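PDB 4XCA: oxidase/hydroxylase from Streptomyces hygroscopicus subsp. hygroscopicus, which binds a metal ion and 2-oxoglutarate and probably works as a 2-oxoglutarate-dependent dioxygenase in orthosomycin biosynthesis. Local coordinates for residues 97-102 against 252-257; 91-96 against 206-211; 152-157 against 185-190. One frame throughout, in Å; residues are numbered along the deposited sequence.

Overall arrangement
All three contacts involve strands of the four-stranded antiparallel sheet of the double-stranded beta-helix, ordered 99-102, 206-208, 153-156, 187-189. Interaction 3 is the buried one and joins two of these strands directly, by a backbone ladder flanked by apolar packing and a few polar side-chain bonds. Interactions 1 and 2 are only partly buried: in the first the C-terminal turn 252-257 closes on strand 99-102 through two glutamates, one of them by way of waters, while in the second the end of strand 83-93, from the other sheet, meets strand 206-208 through cationic side chains. Each supplies one histidine to the nickel; all three contacts reach 2-oxoglutarate. A salt bridge Arg209-Asp189 connects interactions 2 and 3.

Interaction 1: 97-102 against 252-257. With NI (nickel (II) ion), chain E; AKG (2-oxoglutaric acid), chain F.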
loop_
_atom_site.group_PDB
_atom_site.type_symbol
_atom_site.label_atom_id
_atom_site.label_comp_id
_atom_site.label_asym_id
_atom_site.label_seq_id
_atom_site.Cartn_x
_atom_site.Cartn_y
_atom_site.Cartn_z
ATOM N N SER A 97 20.030 -33.345 5.404
ATOM C CA SER A 97 19.806 -32.258 4.453
ATOM C C SER A 97 19.020 -31.142 5.137
ATOM O O SER A 97 18.344 -31.355 6.145
ATOM C CB SER A 97 19.075 -32.744 3.202
ATOM O OG SER A 97 17.763 -33.193 3.503
ATOM N N VAL A 98 19.123 -29.943 4.591
ATOM C CA VAL A 98 18.498 -28.786 5.199
ATOM C C VAL A 98 18.180 -27.807 4.062
ATOM O O VAL A 98 18.656 -27.986 2.942
ATOM C CB VAL A 98 19.433 -28.160 6.280
ATOM C CG1 VAL A 98 20.734 -27.686 5.638
ATOM C CG2 VAL A 98 18.736 -27.031 7.074
ATOM N N LEU A 99 17.335 -26.820 4.331
ATOM C CA LEU A 99 17.063 -25.760 3.383
ATOM C C LEU A 99 17.003 -24.460 4.166
ATOM O O LEU A 99 16.088 -24.246 4.954
ATOM C CB LEU A 99 15.756 -26.003 2.621
ATOM C CG LEU A 99 15.378 -25.027 1.498
ATOM C CD1 LEU A 99 16.416 -24.999 0.382
ATOM C CD2 LEU A 99 14.055 -25.429 0.932
ATOM N N TYR A 100 17.990 -23.599 3.966
ATOM C CA TYR A 100 18.062 -22.379 4.739
ATOM C C TYR A 100 17.006 -21.377 4.273
ATOM O O TYR A 100 16.390 -21.551 3.217
ATOM C CB TYR A 100 19.466 -21.803 4.650
ATOM C CG TYR A 100 20.505 -22.732 5.241
ATOM C CD1 TYR A 100 20.237 -23.455 6.401
ATOM C CD2 TYR A 100 21.744 -22.911 4.631
ATOM C CE1 TYR A 100 21.186 -24.305 6.955
ATOM C CE2 TYR A 100 22.694 -23.776 5.177
ATOM C CZ TYR A 100 22.408 -24.463 6.335
ATOM O OH TYR A 100 23.347 -25.313 6.880
ATOM N N LEU A 101 16.780 -20.349 5.080
ATOM C CA LEU A 101 15.731 -19.379 4.800
ATOM C C LEU A 101 15.972 -18.596 3.520
ATOM O O LEU A 101 17.085 -18.143 3.251
ATOM C CB LEU A 101 15.588 -18.410 5.963
ATOM C CG LEU A 101 15.069 -18.955 7.293
ATOM C CD1 LEU A 101 14.905 -17.806 8.256
ATOM C CD2 LEU A 101 13.753 -19.743 7.122
ATOM N N HIS A 102 14.918 -18.466 2.726
ATOM C CA HIS A 102 14.934 -17.654 1.516
ATOM C C HIS A 102 13.564 -16.991 1.370
ATOM O O HIS A 102 12.596 -17.425 1.981
ATOM C CB HIS A 102 15.276 -18.498 0.286
ATOM C CG HIS A 102 14.405 -19.702 0.116
ATOM N ND1 HIS A 102 14.487 -20.806 0.942
ATOM C CD2 HIS A 102 13.421 -19.971 -0.776
ATOM C CE1 HIS A 102 13.592 -21.703 0.564
ATOM N NE2 HIS A 102 12.933 -21.221 -0.477
ATOM N N VAL A 252 19.686 -14.192 0.917
ATOM C CA VAL A 252 19.178 -15.458 1.415
ATOM C C VAL A 252 20.249 -16.008 2.358
ATOM O O VAL A 252 21.416 -15.628 2.243
ATOM C CB VAL A 252 18.879 -16.455 0.280
ATOM C CG1 VAL A 252 17.778 -15.933 -0.638
ATOM C CG2 VAL A 252 20.140 -16.738 -0.524
ATOM N N GLU A 253 19.877 -16.892 3.282
ATOM C CA GLU A 253 20.844 -17.363 4.279
ATOM C C GLU A 253 22.022 -18.127 3.660
ATOM O O GLU A 253 23.131 -18.079 4.182
ATOM C CB GLU A 253 20.160 -18.231 5.329
ATOM C CG GLU A 253 19.606 -17.430 6.509
ATOM C CD GLU A 253 18.963 -18.326 7.559
ATOM O OE1 GLU A 253 18.472 -19.417 7.185
ATOM O OE2 GLU A 253 18.971 -17.952 8.753
ATOM N N GLU A 254 21.786 -18.811 2.543
ATOM C CA GLU A 254 22.867 -19.500 1.833
ATOM C C GLU A 254 24.037 -18.583 1.456
ATOM O O GLU A 254 25.157 -19.054 1.275
ATOM C CB GLU A 254 22.332 -20.173 0.568
ATOM C CG GLU A 254 21.633 -21.494 0.831
ATOM C CD GLU A 254 21.193 -22.190 -0.447
ATOM O OE1 GLU A 254 21.730 -21.862 -1.531
ATOM O OE2 GLU A 254 20.306 -23.067 -0.364
ATOM N N ASP A 255 23.788 -17.282 1.341
ATOM C CA ASP A 255 24.854 -16.348 0.976
ATOM C C ASP A 255 25.924 -16.238 2.060
ATOM O O ASP A 255 27.063 -15.879 1.749
ATOM C CB ASP A 255 24.302 -14.944 0.690
ATOM C CG ASP A 255 23.404 -14.895 -0.526
ATOM O OD1 ASP A 255 23.589 -15.715 -1.451
ATOM O OD2 ASP A 255 22.504 -14.025 -0.562
ATOM N N PHE A 256 25.568 -16.524 3.318
ATOM C CA PHE A 256 26.519 -16.362 4.424
ATOM C C PHE A 256 26.528 -17.509 5.455
ATOM O O PHE A 256 27.487 -17.651 6.214
ATOM C CB PHE A 256 26.281 -15.018 5.146
ATOM C CG PHE A 256 24.881 -14.828 5.685
ATOM C CD1 PHE A 256 24.569 -15.180 6.998
ATOM C CD2 PHE A 256 23.889 -14.253 4.897
ATOM C CE1 PHE A 256 23.294 -14.992 7.504
ATOM C CE2 PHE A 256 22.608 -14.069 5.393
ATOM C CZ PHE A 256 22.308 -14.431 6.704
ATOM N N VAL A 257 25.483 -18.326 5.489
ATOM C CA VAL A 257 25.519 -19.520 6.318
ATOM C C VAL A 257 26.333 -20.612 5.614
ATOM O O VAL A 257 27.196 -21.250 6.224
ATOM C CB VAL A 257 24.108 -20.059 6.633
ATOM C CG1 VAL A 257 24.217 -21.359 7.389
ATOM C CG2 VAL A 257 23.296 -19.040 7.438
HETATM NI NI NI E . 11.029 -22.097 -1.200
HETATM C C1 AKG F . 11.419 -24.847 -2.268
HETATM O O1 AKG F . 11.705 -23.707 -2.706
HETATM O O2 AKG F . 11.637 -25.861 -2.967
HETATM C C2 AKG F . 10.815 -25.005 -0.897
HETATM O O5 AKG F . 10.400 -24.034 -0.297
HETATM C C3 AKG F . 10.744 -26.390 -0.301
HETATM C C4 AKG F . 9.806 -26.394 0.877
HETATM C C5 AKG F . 9.843 -27.769 1.508
HETATM O O3 AKG F . 8.978 -28.082 2.362
HETATM O O4 AKG F . 10.744 -28.606 1.204
HETATM O O HOH W 1 19.986 -24.427 1.828
HETATM O O HOH W 2 17.903 -21.987 0.681
HETATM O O HOH W 3 18.960 -19.656 1.621
HETATM O O HOH W 4 10.994 -20.580 -2.333
HETATM O O HOH W 5 9.076 -22.161 -1.910
#
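Glu253 grips Leu101 at both ends of its backbone. The carboxylate oxygen OE1 accepts the amide of Leu101 (N to OE1 2.9 Å), met on its anti side and 29° out of the carboxylate plane, and Glu253 N returns a nearly straight bond to Leu101 O at 3.1 Å. An extended glutamate suits this place: its side chain runs alongside that of Leu101, with Leu101 CB 3.3 Å from the same OE1. In this tight part the buried carboxylate is also bonded by Ser178 OG (at OE1) and Leu179 N (at OE2). Tyr100 extends it: Val257 CG1 sits over one ring face, 3.9 Å from the centroid, in a CH-pi contact, while Glu254 CG comes to the ring edge.

Towards Glu254 the fit is looser and water does the joining. Glu254 OE2 takes hydrogen bonds from two waters; one accepts from Tyr100 N, the other donates to Tyr100 O. A third water spans Leu101 O and Glu254 N.

Tyr100 O also holds His102 ND1 at 3.1 Å in the plane of the imidazole, which fixes the ring's rotation and leaves NE2 to bind nickel at 2.2 Å. With CG between the backbone N and the carbonyl carbon (chi1 53°), the ring swings away from the turn, while His102 CB rests on Val252 CG1. His206, two waters and bidentate 2-oxoglutarate complete the coordination: the histidines and chelate of double-stranded beta-helix oxygenases, with nickel for iron(II), though their usual carboxylate ligand, here Glu202, does not bind it in this model.

Interaction 2: 91-96 against 206-211. With NI (nickel (II) ion), chain E; AKG (2-oxoglutaric acid), chain F.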
loop_
_atom_site.group_PDB
_atom_site.type_symbol
_atom_site.label_atom_id
_atom_site.label_comp_id
_atom_site.label_asym_id
_atom_site.label_seq_id
_atom_site.Cartn_x
_atom_site.Cartn_y
_atom_site.Cartn_z
ATOM N N LEU A 91 11.411 -32.818 -5.305
ATOM C CA LEU A 91 12.491 -32.801 -4.321
ATOM C C LEU A 91 12.497 -34.095 -3.522
ATOM O O LEU A 91 11.489 -34.453 -2.899
ATOM C CB LEU A 91 12.359 -31.608 -3.361
ATOM C CG LEU A 91 12.514 -30.187 -3.896
ATOM C CD1 LEU A 91 12.252 -29.173 -2.777
ATOM C CD2 LEU A 91 13.897 -29.955 -4.517
ATOM N N ARG A 92 13.623 -34.805 -3.567
ATOM C CA ARG A 92 13.861 -35.937 -2.681
ATOM C C ARG A 92 14.943 -35.565 -1.683
ATOM O O ARG A 92 16.038 -35.144 -2.080
ATOM C CB ARG A 92 14.288 -37.180 -3.458
ATOM C CG ARG A 92 14.694 -38.360 -2.553
ATOM C CD ARG A 92 15.280 -39.541 -3.352
ATOM N NE ARG A 92 14.423 -39.950 -4.463
ATOM C CZ ARG A 92 13.277 -40.611 -4.316
ATOM N NH1 ARG A 92 12.853 -40.943 -3.104
ATOM N NH2 ARG A 92 12.551 -40.937 -5.378
ATOM N N ARG A 93 14.659 -35.741 -0.400
ATOM C CA ARG A 93 15.643 -35.422 0.629
ATOM C C ARG A 93 15.844 -36.544 1.639
ATOM O O ARG A 93 14.914 -37.271 1.986
ATOM C CB ARG A 93 15.255 -34.131 1.343
ATOM C CG ARG A 93 15.699 -32.894 0.568
ATOM C CD ARG A 93 15.306 -31.604 1.255
ATOM N NE ARG A 93 15.676 -31.601 2.666
ATOM C CZ ARG A 93 15.146 -30.789 3.576
ATOM N NH1 ARG A 93 14.217 -29.917 3.212
ATOM N NH2 ARG A 93 15.542 -30.857 4.844
ATOM N N THR A 94 17.086 -36.685 2.086
ATOM C CA THR A 94 17.445 -37.709 3.055
ATOM C C THR A 94 18.014 -37.065 4.308
ATOM O O THR A 94 17.991 -35.845 4.452
ATOM C CB THR A 94 18.481 -38.725 2.485
ATOM O OG1 THR A 94 19.634 -38.027 2.000
ATOM C CG2 THR A 94 17.869 -39.526 1.353
ATOM N N LYS A 95 18.518 -37.913 5.199
ATOM C CA LYS A 95 19.099 -37.518 6.471
ATOM C C LYS A 95 20.215 -36.494 6.291
ATOM O O LYS A 95 21.037 -36.636 5.394
ATOM C CB LYS A 95 19.634 -38.762 7.187
ATOM C CG LYS A 95 20.030 -38.554 8.637
ATOM C CD LYS A 95 20.616 -39.833 9.228
ATOM C CE LYS A 95 21.843 -40.295 8.448
ATOM N NZ LYS A 95 22.531 -41.455 9.096
ATOM N N ASP A 96 20.200 -35.468 7.143
ATOM C CA ASP A 96 21.223 -34.415 7.234
ATOM C C ASP A 96 21.137 -33.375 6.131
ATOM O O ASP A 96 22.068 -32.596 5.944
ATOM C CB ASP A 96 22.640 -35.015 7.258
ATOM C CG ASP A 96 22.855 -35.962 8.431
ATOM O OD1 ASP A 96 22.300 -35.697 9.524
ATOM O OD2 ASP A 96 23.572 -36.974 8.257
ATOM N N HIS A 206 10.989 -18.399 4.255
ATOM C CA HIS A 206 10.688 -19.795 4.584
ATOM C C HIS A 206 11.875 -20.696 4.256
ATOM O O HIS A 206 12.815 -20.293 3.585
ATOM C CB HIS A 206 9.451 -20.267 3.811
ATOM C CG HIS A 206 9.670 -20.313 2.328
ATOM N ND1 HIS A 206 9.727 -19.176 1.548
ATOM C CD2 HIS A 206 9.896 -21.353 1.490
ATOM C CE1 HIS A 206 9.949 -19.514 0.293
ATOM N NE2 HIS A 206 10.050 -20.829 0.230
ATOM N N GLY A 207 11.808 -21.927 4.734
ATOM C CA GLY A 207 12.865 -22.901 4.554
ATOM C C GLY A 207 12.367 -24.182 5.183
ATOM O O GLY A 207 11.156 -24.359 5.348
ATOM N N THR A 208 13.276 -25.088 5.524
ATOM C CA THR A 208 12.901 -26.265 6.314
ATOM C C THR A 208 13.940 -26.509 7.397
ATOM O O THR A 208 15.093 -26.088 7.262
ATOM C CB THR A 208 12.795 -27.553 5.469
ATOM O OG1 THR A 208 14.082 -28.177 5.418
ATOM C CG2 THR A 208 12.285 -27.277 4.041
ATOM N N ARG A 209 13.539 -27.201 8.455
ATOM C CA ARG A 209 14.487 -27.716 9.439
ATOM C C ARG A 209 15.468 -28.727 8.837
ATOM O O ARG A 209 15.228 -29.317 7.775
ATOM C CB ARG A 209 13.750 -28.379 10.611
ATOM C CG ARG A 209 12.725 -27.494 11.297
ATOM C CD ARG A 209 13.371 -26.267 11.923
ATOM N NE ARG A 209 12.393 -25.496 12.684
ATOM C CZ ARG A 209 12.692 -24.502 13.513
ATOM N NH1 ARG A 209 13.956 -24.143 13.706
ATOM N NH2 ARG A 209 11.723 -23.866 14.155
ATOM N N ARG A 210 16.573 -28.921 9.542
ATOM C CA ARG A 210 17.504 -29.994 9.241
ATOM C C ARG A 210 16.828 -31.359 9.433
ATOM O O ARG A 210 16.328 -31.651 10.517
ATOM C CB ARG A 210 18.744 -29.870 10.137
ATOM C CG ARG A 210 19.934 -30.719 9.721
ATOM C CD ARG A 210 21.181 -30.266 10.476
ATOM N NE ARG A 210 21.481 -28.871 10.174
ATOM C CZ ARG A 210 22.337 -28.481 9.236
ATOM N NH1 ARG A 210 23.003 -29.390 8.535
ATOM N NH2 ARG A 210 22.539 -27.184 9.010
ATOM N N LYS A 211 16.809 -32.188 8.387
ATOM C CA LYS A 211 16.250 -33.539 8.506
ATOM C C LYS A 211 17.237 -34.488 9.190
ATOM O O LYS A 211 18.352 -34.680 8.702
ATOM C CB LYS A 211 15.864 -34.104 7.138
ATOM C CG LYS A 211 15.232 -35.508 7.216
ATOM C CD LYS A 211 14.950 -36.090 5.838
ATOM C CE LYS A 211 13.828 -37.118 5.872
ATOM N NZ LYS A 211 14.112 -38.245 6.766
HETATM NI NI NI E . 11.029 -22.097 -1.200
HETATM C C1 AKG F . 11.419 -24.847 -2.268
HETATM O O1 AKG F . 11.705 -23.707 -2.706
HETATM O O2 AKG F . 11.637 -25.861 -2.967
HETATM C C2 AKG F . 10.815 -25.005 -0.897
HETATM O O5 AKG F . 10.400 -24.034 -0.297
HETATM C C3 AKG F . 10.744 -26.390 -0.301
HETATM C C4 AKG F . 9.806 -26.394 0.877
HETATM C C5 AKG F . 9.843 -27.769 1.508
HETATM O O3 AKG F . 8.978 -28.082 2.362
HETATM O O4 AKG F . 10.744 -28.606 1.204
HETATM O O HOH W 6 23.256 -32.177 8.782
HETATM O O HOH W 4 10.994 -20.580 -2.333
HETATM O O HOH W 5 9.076 -22.161 -1.910
#
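Arg93 and Thr208 approach from opposite directions, and the guanidinium meets the hydroxyl with its edge. NH1 donates to Thr208 OG1 at 2.8 Å, close to the guanidinium plane, and NH2 adds a weak bond to Arg209 O. The threonine hydroxyl spends its own proton on Arg209 O (OG1 to O 2.9 Å). At the root of the group, NE is held by Ser97 OG, so several bonds hold the guanidinium in its orientation.

Lys211 packs beside it as a long aliphatic arm. Its CB lies 4.0 Å from Arg93 NH2 and also near Thr94 O; CG follows the same carbonyl, and CD comes closest to it, 3.4 Å from Thr94 O. CE then passes Arg93 O at 4.0 Å, and a bend at chi4 (-59°) carries NZ to Thr213 O. A lysine fits because its methylenes can line the turn while its ammonium still finds a carbonyl. At the outer end Asp96 N donates to Lys211 O, in a bond modelled doubtfully short, and a water links Asp96 O to NH1 of Arg210, whose NH2 bonds Tyr100 OH.

Thr208 CG2 points to the cosubstrate, 3.5 Å from O4 of 2-oxoglutarate. With an alanine here, Arg93 NH1 would probably lose this acceptor and Arg209 O the hydroxyl's bond, leaving the guanidinium to Ser97 and a weak bond.

The guanidinium also turns its edge toward that carboxylate, Arg93 NH1 lying 4.2 Å from O4. Arg217 bonds the cosubstrate directly; Arg93, not bonded to it in this geometry, probably adds to the positive field around its carboxylate.

Interaction 3: 152-157 against 185-190; sequences SFCYVQ and PTLSDV. With AKG (2-oxoglutaric acid), chain F.
The CE1 side of the Tyr155 ring packs against Val190 CG2 and Ser188 CB. Tyr155 CE1 is 3.6 Å from Val190 CG2, the two side chains crossing at about a right angle, and 3.7 Å from Ser188 CB. A chi1 of 67° folds the ring in over its own backbone and on toward the neighbouring strand. A small serine opposite suits so large a ring, and Phe17 meets the tyrosine edge-to-face. Val190 CG2 serves a second aromatic as well, lying 3.8 Å from Phe153 CD1; these two side chains run alongside each other. On its CD2 side the Phe153 ring meets 2-oxoglutarate edge-on, with C4 of the cosubstrate in its plane, so the phenyl group forms an apolar wall of the pocket.

Strands 153-156 and 187-189 are antiparallel neighbours in the smaller sheet of the double-stranded beta-helix, with 187-189 outermost within this chain. Tyr155 and Ser188 form the hydrogen-bonded pair, exchanging two bonds of 3.0 Å (Tyr155 N to Ser188 O, Ser188 N to Tyr155 O). On either side of it lie the non-hydrogen-bonded pairs Cys154-Asp189 and Val156-Leu187, and bonds from Val190 N to Phe153 O and from Gln157 N to Thr186 O extend the ladder.

The face bearing Cys154, Val156 and Leu187 is largely apolar: Leu187 CD1 touches Val156 CG2 at 4.0 Å and lies near Cys154 SG. At its border Asp189 OD1 takes a weak bond from Ser152 OG, its main partner being Arg209.

Beyond Tyr155, the extended Gln157 places NE2 2.8 Å from Ser188 OG, in a bond close to its amide plane (163° at the hydrogen). Here Tyr155 packs on Gln157 of a second subunit, and Gln157 on Tyr155 of that same neighbour.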
loop_
_atom_site.group_PDB
_atom_site.type_symbol
_atom_site.label_atom_id
_atom_site.label_comp_id
_atom_site.label_asym_id
_atom_site.label_seq_id
_atom_site.Cartn_x
_atom_site.Cartn_y
_atom_site.Cartn_z
ATOM N N SER A 152 10.746 -30.333 8.813
ATOM C CA SER A 152 9.499 -29.617 8.574
ATOM C C SER A 152 9.710 -28.229 7.978
ATOM O O SER A 152 10.603 -27.490 8.384
ATOM C CB SER A 152 8.685 -29.492 9.872
ATOM O OG SER A 152 9.383 -28.762 10.858
ATOM N N PHE A 153 8.873 -27.909 7.002
ATOM C CA PHE A 153 8.719 -26.556 6.499
ATOM C C PHE A 153 8.599 -25.597 7.666
ATOM O O PHE A 153 7.818 -25.824 8.592
ATOM C CB PHE A 153 7.484 -26.468 5.610
ATOM C CG PHE A 153 7.218 -25.105 5.064
ATOM C CD1 PHE A 153 6.518 -24.165 5.811
ATOM C CD2 PHE A 153 7.625 -24.776 3.779
ATOM C CE1 PHE A 153 6.253 -22.918 5.297
ATOM C CE2 PHE A 153 7.372 -23.522 3.254
ATOM C CZ PHE A 153 6.682 -22.592 4.005
ATOM N N CYS A 154 9.390 -24.536 7.633
ATOM C CA CYS A 154 9.316 -23.532 8.673
ATOM C C CYS A 154 9.358 -22.165 8.020
ATOM O O CYS A 154 9.867 -22.027 6.910
ATOM C CB CYS A 154 10.443 -23.708 9.694
ATOM S SG CYS A 154 12.117 -23.633 9.028
ATOM N N TYR A 155 8.802 -21.168 8.699
ATOM C CA TYR A 155 8.613 -19.843 8.117
ATOM C C TYR A 155 8.659 -18.776 9.210
ATOM O O TYR A 155 8.366 -19.054 10.374
ATOM C CB TYR A 155 7.278 -19.770 7.377
ATOM C CG TYR A 155 6.101 -19.872 8.336
ATOM C CD1 TYR A 155 5.715 -21.100 8.872
ATOM C CD2 TYR A 155 5.395 -18.737 8.729
ATOM C CE1 TYR A 155 4.669 -21.194 9.757
ATOM C CE2 TYR A 155 4.335 -18.827 9.620
ATOM C CZ TYR A 155 3.980 -20.055 10.126
ATOM O OH TYR A 155 2.929 -20.147 11.008
ATOM N N VAL A 156 9.027 -17.561 8.819
ATOM C CA VAL A 156 9.056 -16.417 9.714
ATOM C C VAL A 156 7.709 -15.699 9.626
ATOM O O VAL A 156 7.307 -15.222 8.562
ATOM C CB VAL A 156 10.215 -15.453 9.364
ATOM C CG1 VAL A 156 10.214 -14.244 10.283
ATOM C CG2 VAL A 156 11.543 -16.174 9.455
ATOM N N GLN A 157 7.003 -15.667 10.745
ATOM C CA GLN A 157 5.672 -15.078 10.827
ATOM C C GLN A 157 5.603 -13.679 10.240
ATOM O O GLN A 157 6.408 -12.815 10.590
ATOM C CB GLN A 157 5.217 -15.029 12.281
ATOM C CG GLN A 157 4.946 -16.380 12.877
ATOM C CD GLN A 157 4.586 -16.310 14.351
ATOM O OE1 GLN A 157 4.003 -15.326 14.826
ATOM N NE2 GLN A 157 4.924 -17.360 15.083
ATOM N N PRO A 185 12.409 -15.867 17.398
ATOM C CA PRO A 185 11.182 -15.830 18.208
ATOM C C PRO A 185 9.901 -16.023 17.401
ATOM O O PRO A 185 8.900 -16.430 17.977
ATOM C CB PRO A 185 11.225 -14.433 18.855
ATOM C CG PRO A 185 12.680 -14.097 18.920
ATOM C CD PRO A 185 13.274 -14.695 17.652
ATOM N N THR A 186 9.917 -15.754 16.099
ATOM C CA THR A 186 8.697 -15.941 15.315
ATOM C C THR A 186 8.836 -16.991 14.197
ATOM O O THR A 186 8.036 -17.030 13.273
ATOM C CB THR A 186 8.226 -14.609 14.714
ATOM O OG1 THR A 186 9.269 -14.047 13.912
ATOM C CG2 THR A 186 7.845 -13.622 15.835
ATOM N N LEU A 187 9.831 -17.863 14.307
ATOM C CA LEU A 187 9.977 -18.978 13.368
ATOM C C LEU A 187 9.117 -20.175 13.780
ATOM O O LEU A 187 9.284 -20.715 14.863
ATOM C CB LEU A 187 11.434 -19.402 13.274
ATOM C CG LEU A 187 11.757 -20.493 12.264
ATOM C CD1 LEU A 187 11.819 -19.930 10.848
ATOM C CD2 LEU A 187 13.063 -21.165 12.645
ATOM N N SER A 188 8.203 -20.585 12.904
ATOM C CA SER A 188 7.231 -21.612 13.226
ATOM C C SER A 188 7.319 -22.758 12.235
ATOM O O SER A 188 7.769 -22.580 11.111
ATOM C CB SER A 188 5.810 -21.042 13.223
ATOM O OG SER A 188 5.768 -19.779 13.862
ATOM N N ASP A 189 6.871 -23.928 12.663
ATOM C CA ASP A 189 6.888 -25.105 11.810
ATOM C C ASP A 189 5.504 -25.425 11.289
ATOM O O ASP A 189 4.503 -25.095 11.923
ATOM C CB ASP A 189 7.448 -26.302 12.565
ATOM C CG ASP A 189 8.913 -26.138 12.889
ATOM O OD1 ASP A 189 9.713 -26.117 11.932
ATOM O OD2 ASP A 189 9.268 -26.029 14.086
ATOM N N VAL A 190 5.458 -26.050 10.118
ATOM C CA VAL A 190 4.215 -26.564 9.571
ATOM C C VAL A 190 4.314 -28.080 9.374
ATOM O O VAL A 190 5.262 -28.568 8.767
ATOM C CB VAL A 190 3.879 -25.884 8.231
ATOM C CG1 VAL A 190 2.591 -26.429 7.671
ATOM C CG2 VAL A 190 3.791 -24.381 8.414
HETATM C C1 AKG F . 11.419 -24.847 -2.268
HETATM O O1 AKG F . 11.705 -23.707 -2.706
HETATM O O2 AKG F . 11.637 -25.861 -2.967
HETATM C C2 AKG F . 10.815 -25.005 -0.897
HETATM O O5 AKG F . 10.400 -24.034 -0.297
HETATM C C3 AKG F . 10.744 -26.390 -0.301
HETATM C C4 AKG F . 9.806 -26.394 0.877
HETATM C C5 AKG F . 9.843 -27.769 1.508
HETATM O O3 AKG F . 8.978 -28.082 2.362
HETATM O O4 AKG F . 10.744 -28.606 1.204
HETATM O O HOH W 7 6.727 -29.696 6.555
HETATM O O HOH W 8 8.449 -12.077 12.332
#